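Local coordinates for putative polyphosphate kinase 2 family protein (Arthrobacter aurescens, PDB 3RHF), which probably acts as a polyphosphate kinase, transferring phosphate between polyphosphate and nucleotides, at residues I181-L186 with E238-H243; L77-A82 with G136-S141. One frame throughout, in Å; residues are numbered along the deposited sequence.

Contact 1: residues I181-L186 with E238-H243; sequences IVKVML and EIAPWH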
# COMPACT_ATOMS: atom_id res chain seq x y z
N ILE A 181 10.91 3.19 -16.90
CA ILE A 181 10.76 4.38 -16.04
C ILE A 181 9.68 5.25 -16.57
O ILE A 181 9.80 5.78 -17.66
CB ILE A 181 12.08 5.23 -15.91
CG1 ILE A 181 13.17 4.40 -15.22
CG2 ILE A 181 11.82 6.61 -15.17
CD1 ILE A 181 14.60 4.99 -15.38
N VAL A 182 8.63 5.44 -15.78
CA VAL A 182 7.54 6.35 -16.12
C VAL A 182 7.60 7.64 -15.29
O VAL A 182 7.27 7.61 -14.09
CB VAL A 182 6.20 5.71 -15.85
CG1 VAL A 182 5.12 6.73 -15.96
CG2 VAL A 182 5.95 4.57 -16.84
N LYS A 183 7.99 8.76 -15.92
CA LYS A 183 8.16 10.02 -15.20
C LYS A 183 6.95 10.95 -15.43
O LYS A 183 6.55 11.20 -16.57
CB LYS A 183 9.46 10.73 -15.60
CG LYS A 183 10.71 9.88 -15.43
CD LYS A 183 12.03 10.70 -15.44
CE LYS A 183 12.39 11.37 -16.80
NZ LYS A 183 13.85 11.33 -17.18
N VAL A 184 6.36 11.43 -14.35
CA VAL A 184 5.16 12.23 -14.44
C VAL A 184 5.34 13.50 -13.64
O VAL A 184 5.78 13.50 -12.47
CB VAL A 184 3.94 11.45 -13.92
CG1 VAL A 184 2.87 12.41 -13.50
CG2 VAL A 184 3.44 10.49 -14.99
N MSE A 185 5.01 14.62 -14.28
CA MSE A 185 4.91 15.89 -13.54
C MSE A 185 3.47 16.35 -13.54
O MSE A 185 2.86 16.54 -14.59
CB MSE A 185 5.81 16.94 -14.12
CG MSE A 185 5.90 18.20 -13.21
SE MSE A 185 5.06 19.78 -14.08
CE MSE A 185 5.54 21.18 -12.73
N LEU A 186 2.92 16.50 -12.35
CA LEU A 186 1.57 17.01 -12.22
C LEU A 186 1.57 18.53 -12.19
O LEU A 186 2.09 19.12 -11.26
CB LEU A 186 0.91 16.50 -10.92
CG LEU A 186 0.88 15.01 -10.71
CD1 LEU A 186 0.28 14.80 -9.36
CD2 LEU A 186 0.09 14.35 -11.83
N GLU A 238 14.65 9.62 -24.86
CA GLU A 238 13.97 8.52 -25.51
C GLU A 238 13.69 7.33 -24.54
O GLU A 238 12.60 6.80 -24.56
CB GLU A 238 14.75 8.06 -26.77
N ILE A 239 14.64 6.93 -23.70
CA ILE A 239 14.41 5.80 -22.77
C ILE A 239 13.68 6.21 -21.47
O ILE A 239 13.10 5.35 -20.80
CB ILE A 239 15.72 5.02 -22.38
CG1 ILE A 239 16.67 5.87 -21.51
CG2 ILE A 239 16.43 4.48 -23.63
CD1 ILE A 239 18.06 5.41 -21.54
N ALA A 240 13.70 7.49 -21.11
CA ALA A 240 12.94 7.91 -19.97
C ALA A 240 12.37 9.31 -20.23
O ALA A 240 12.89 10.33 -19.73
CB ALA A 240 13.75 7.85 -18.73
N PRO A 241 11.28 9.37 -21.00
CA PRO A 241 10.64 10.61 -21.33
C PRO A 241 10.02 11.19 -20.10
O PRO A 241 9.57 10.42 -19.24
CB PRO A 241 9.54 10.20 -22.30
CG PRO A 241 9.88 8.84 -22.75
CD PRO A 241 10.58 8.23 -21.61
N TRP A 242 9.95 12.53 -20.04
CA TRP A 242 9.08 13.20 -19.07
C TRP A 242 7.65 13.30 -19.60
O TRP A 242 7.44 13.34 -20.78
CB TRP A 242 9.57 14.60 -18.78
CG TRP A 242 10.48 14.65 -17.67
CD1 TRP A 242 11.85 14.83 -17.72
CD2 TRP A 242 10.13 14.57 -16.33
NE1 TRP A 242 12.36 14.84 -16.47
CE2 TRP A 242 11.33 14.67 -15.58
CE3 TRP A 242 8.93 14.42 -15.67
CZ2 TRP A 242 11.34 14.62 -14.19
CZ3 TRP A 242 8.94 14.35 -14.27
CH2 TRP A 242 10.14 14.45 -13.55
N HIS A 243 6.67 13.30 -18.72
CA HIS A 243 5.33 13.58 -19.12
C HIS A 243 4.82 14.64 -18.18
O HIS A 243 5.02 14.55 -16.99
CB HIS A 243 4.45 12.35 -19.02
CG HIS A 243 4.95 11.18 -19.80
ND1 HIS A 243 5.85 10.29 -19.27
CD2 HIS A 243 4.67 10.75 -21.05
CE1 HIS A 243 6.12 9.38 -20.18
NE2 HIS A 243 5.40 9.62 -21.26
O HOH W 1 12.96 3.45 -19.04
O HOH W 2 8.65 7.95 -18.83

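Contact 2: residues L77-A82 with G136-S141; sequences LLILQA and GVFDRS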
# COMPACT_ATOMS: atom_id res chain seq x y z
N LEU A 77 9.06 1.65 -12.58
CA LEU A 77 9.33 2.75 -11.65
C LEU A 77 8.56 3.99 -12.12
O LEU A 77 8.85 4.56 -13.19
CB LEU A 77 10.84 3.07 -11.57
CG LEU A 77 11.29 4.21 -10.61
CD1 LEU A 77 10.83 3.97 -9.15
CD2 LEU A 77 12.78 4.55 -10.62
N LEU A 78 7.56 4.35 -11.30
CA LEU A 78 6.79 5.54 -11.45
C LEU A 78 7.41 6.63 -10.60
O LEU A 78 7.52 6.46 -9.37
CB LEU A 78 5.38 5.28 -11.00
CG LEU A 78 4.35 6.43 -11.06
CD1 LEU A 78 4.06 6.87 -12.52
CD2 LEU A 78 3.07 6.00 -10.37
N ILE A 79 7.81 7.73 -11.25
CA ILE A 79 8.30 8.93 -10.60
C ILE A 79 7.28 10.05 -10.72
O ILE A 79 6.98 10.52 -11.83
CB ILE A 79 9.68 9.48 -11.20
CG1 ILE A 79 10.79 8.42 -11.08
CG2 ILE A 79 10.11 10.70 -10.46
CD1 ILE A 79 12.09 8.74 -11.75
N LEU A 80 6.82 10.52 -9.56
CA LEU A 80 5.98 11.72 -9.48
C LEU A 80 6.67 12.95 -8.92
O LEU A 80 7.21 12.90 -7.83
CB LEU A 80 4.77 11.47 -8.65
CG LEU A 80 3.90 10.42 -9.30
CD1 LEU A 80 3.04 9.80 -8.18
CD2 LEU A 80 3.06 11.03 -10.41
N GLN A 81 6.62 14.05 -9.66
CA GLN A 81 6.98 15.38 -9.13
C GLN A 81 5.83 16.32 -9.33
O GLN A 81 5.11 16.24 -10.35
CB GLN A 81 8.19 15.94 -9.87
CG GLN A 81 9.49 15.14 -9.69
CD GLN A 81 10.15 15.42 -8.40
OE1 GLN A 81 10.91 14.61 -7.90
NE2 GLN A 81 9.86 16.55 -7.83
N ALA A 82 5.66 17.23 -8.37
CA ALA A 82 4.67 18.28 -8.45
C ALA A 82 4.80 19.25 -7.28
O ALA A 82 5.31 18.89 -6.26
CB ALA A 82 3.27 17.71 -8.47
N GLY A 136 7.81 0.09 -8.54
CA GLY A 136 8.31 1.08 -7.58
C GLY A 136 7.62 2.40 -7.78
O GLY A 136 7.40 2.84 -8.95
N VAL A 137 7.26 3.05 -6.68
CA VAL A 137 6.69 4.39 -6.76
C VAL A 137 7.51 5.35 -5.94
O VAL A 137 7.68 5.16 -4.73
CB VAL A 137 5.21 4.44 -6.37
CG1 VAL A 137 4.74 5.91 -6.30
CG2 VAL A 137 4.36 3.59 -7.34
N PHE A 138 8.01 6.38 -6.63
CA PHE A 138 8.73 7.52 -6.02
C PHE A 138 7.81 8.77 -5.95
O PHE A 138 7.56 9.45 -6.97
CB PHE A 138 9.98 7.89 -6.83
CG PHE A 138 11.18 6.95 -6.67
CD1 PHE A 138 11.17 5.84 -5.82
CD2 PHE A 138 12.35 7.21 -7.38
CE1 PHE A 138 12.32 4.99 -5.69
CE2 PHE A 138 13.47 6.38 -7.29
CZ PHE A 138 13.46 5.26 -6.44
N ASP A 139 7.29 9.02 -4.75
CA ASP A 139 6.70 10.31 -4.40
C ASP A 139 7.83 11.30 -4.03
O ASP A 139 8.41 11.24 -2.95
CB ASP A 139 5.67 10.16 -3.27
CG ASP A 139 4.98 11.46 -2.89
OD1 ASP A 139 5.44 12.50 -3.36
OD2 ASP A 139 3.98 11.46 -2.13
N ARG A 140 8.07 12.22 -4.97
CA ARG A 140 9.32 12.98 -5.10
C ARG A 140 10.46 12.02 -5.42
O ARG A 140 10.30 10.82 -5.27
CB ARG A 140 9.62 13.82 -3.87
CG ARG A 140 8.56 14.81 -3.53
CD ARG A 140 8.94 15.49 -2.24
NE ARG A 140 7.99 16.51 -1.85
CZ ARG A 140 6.89 16.32 -1.13
NH1 ARG A 140 6.12 17.37 -0.85
NH2 ARG A 140 6.53 15.10 -0.69
N SER A 141 11.57 12.56 -5.90
CA SER A 141 12.61 11.75 -6.49
C SER A 141 14.00 12.42 -6.51
O SER A 141 14.29 13.34 -5.73
CB SER A 141 12.21 11.43 -7.91
OG SER A 141 12.49 12.55 -8.72

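Contact 1: residues I181-L186 with E238-H243
Lys183 lays its side chain across the indole of Trp242 at about a right angle, where the penultimate strand 179-187 of a parallel P-loop-type alpha/beta/alpha sheet meets the start of the edge strand 242-246 of this chain's sheet. CE of Lys183 sits 3.5 Å from the centroid of the five-membered ring of Trp242, over the face, a CH-pi contact that uses the aliphatic part of the lysine. With CG anti to the carbonyl carbon (chi1 -56°) the chain starts beside its own backbone N, and bends at chi3 and chi4 carry NZ past the indole. The cation-pi contact is therefore off-centre, NZ lying 31° off the ring normal. A lysine suits this buried place because its charge is met: NZ donates to Ala240 O (2.9 Å), is salt-bridged to Glu171 of helix 157-176, and has further hydrogen bonds to Tyr143 OH and Thr235 O. Trp242 NE1, bonded to Thr235 OG1, helps fix the rotation of the indole.

On the face carrying Val184 and His243, the imidazole fits because its ND1 can reach back to the neighbouring strand. It donates to Lys183 O at 2.9 Å with that oxygen in the ring plane, while the backbone N of His243 adds a weak bond to the same oxygen. Met185 N bonds to His243 O at 2.7 Å, the straighter of the two backbone bonds.

Toward Ile181 and Ile239 the fit slackens. Ile181 CB and Ala240 CB, 4.2 Å apart, make an apolar touch, and water takes over from direct backbone bonds. One water accepts from Ile181 N and donates to Ile239 O; another donates to Ile181 O and to Pro241 O, and accepts from Lys183 N at 3.1 Å.

Contact 2: residues L77-A82 with G136-S141
Leu77 sets its CD1 methyl over the centre of the Phe138 ring, 3.7 Å from the centroid and 4° off the ring normal, a CH-pi contact. CD2 of the same leucine reaches Phe138 CE2 at the ring's rim. Gly136 suits its place beside Leu77, since a side chain there would crowd CD1. Ile79 lies alongside Phe138, and its CG2 packs on Ser141 CB at 3.4 Å.

These are adjacent parallel strands of the P-loop-type sheet, bonded from Leu78 N to Gly136 O through to Arg140 N with Leu80 O. On the other face Leu78 and Val137 point the same way, CD2 to CG2 4.1 Å, branched apolar chains that also pack on Val182 and Leu106; Leu80 and Asp139 touch helix 88-98.

At the carboxyl end polar groups take over, and a phosphate ion near Asp139 is consistent with a phosphate-binding site here. The bend at chi2 (-79°) turns CD of Gln81 toward 136-141, and its OE1 accepts from Ser141 OG at 2.7 Å, while NE2 donates to Glu144. An alanine in place of Gln81 would probably leave Ser141 OG without this acceptor and Glu144 without its amide donor. Arg140 NH1 is salt-bridged to Asp84.

Contact 2 closes before contact 1 opens along the chain, and their centres lie 10 Å apart in the same parallel sheet. Together they join four of its five strands, in the order 135-139, 75-82, 179-187, 242-246; strand 104-108 completes the sheet beside 135-139. Strands 75-82 and 179-187 are neighbours and make the seam between the two contacts: Val182 N lies 2.7 Å from Leu77 O, a probable hydrogen bond, and Val184 CG1 packs on Leu80 CD2. Pairing continues across the seam, looser at contact 1, giving this P-loop-type fold a central layer, with helix 88-98 covering part of contact 2 and helices 157-176 and 250-266 bordering contact 1.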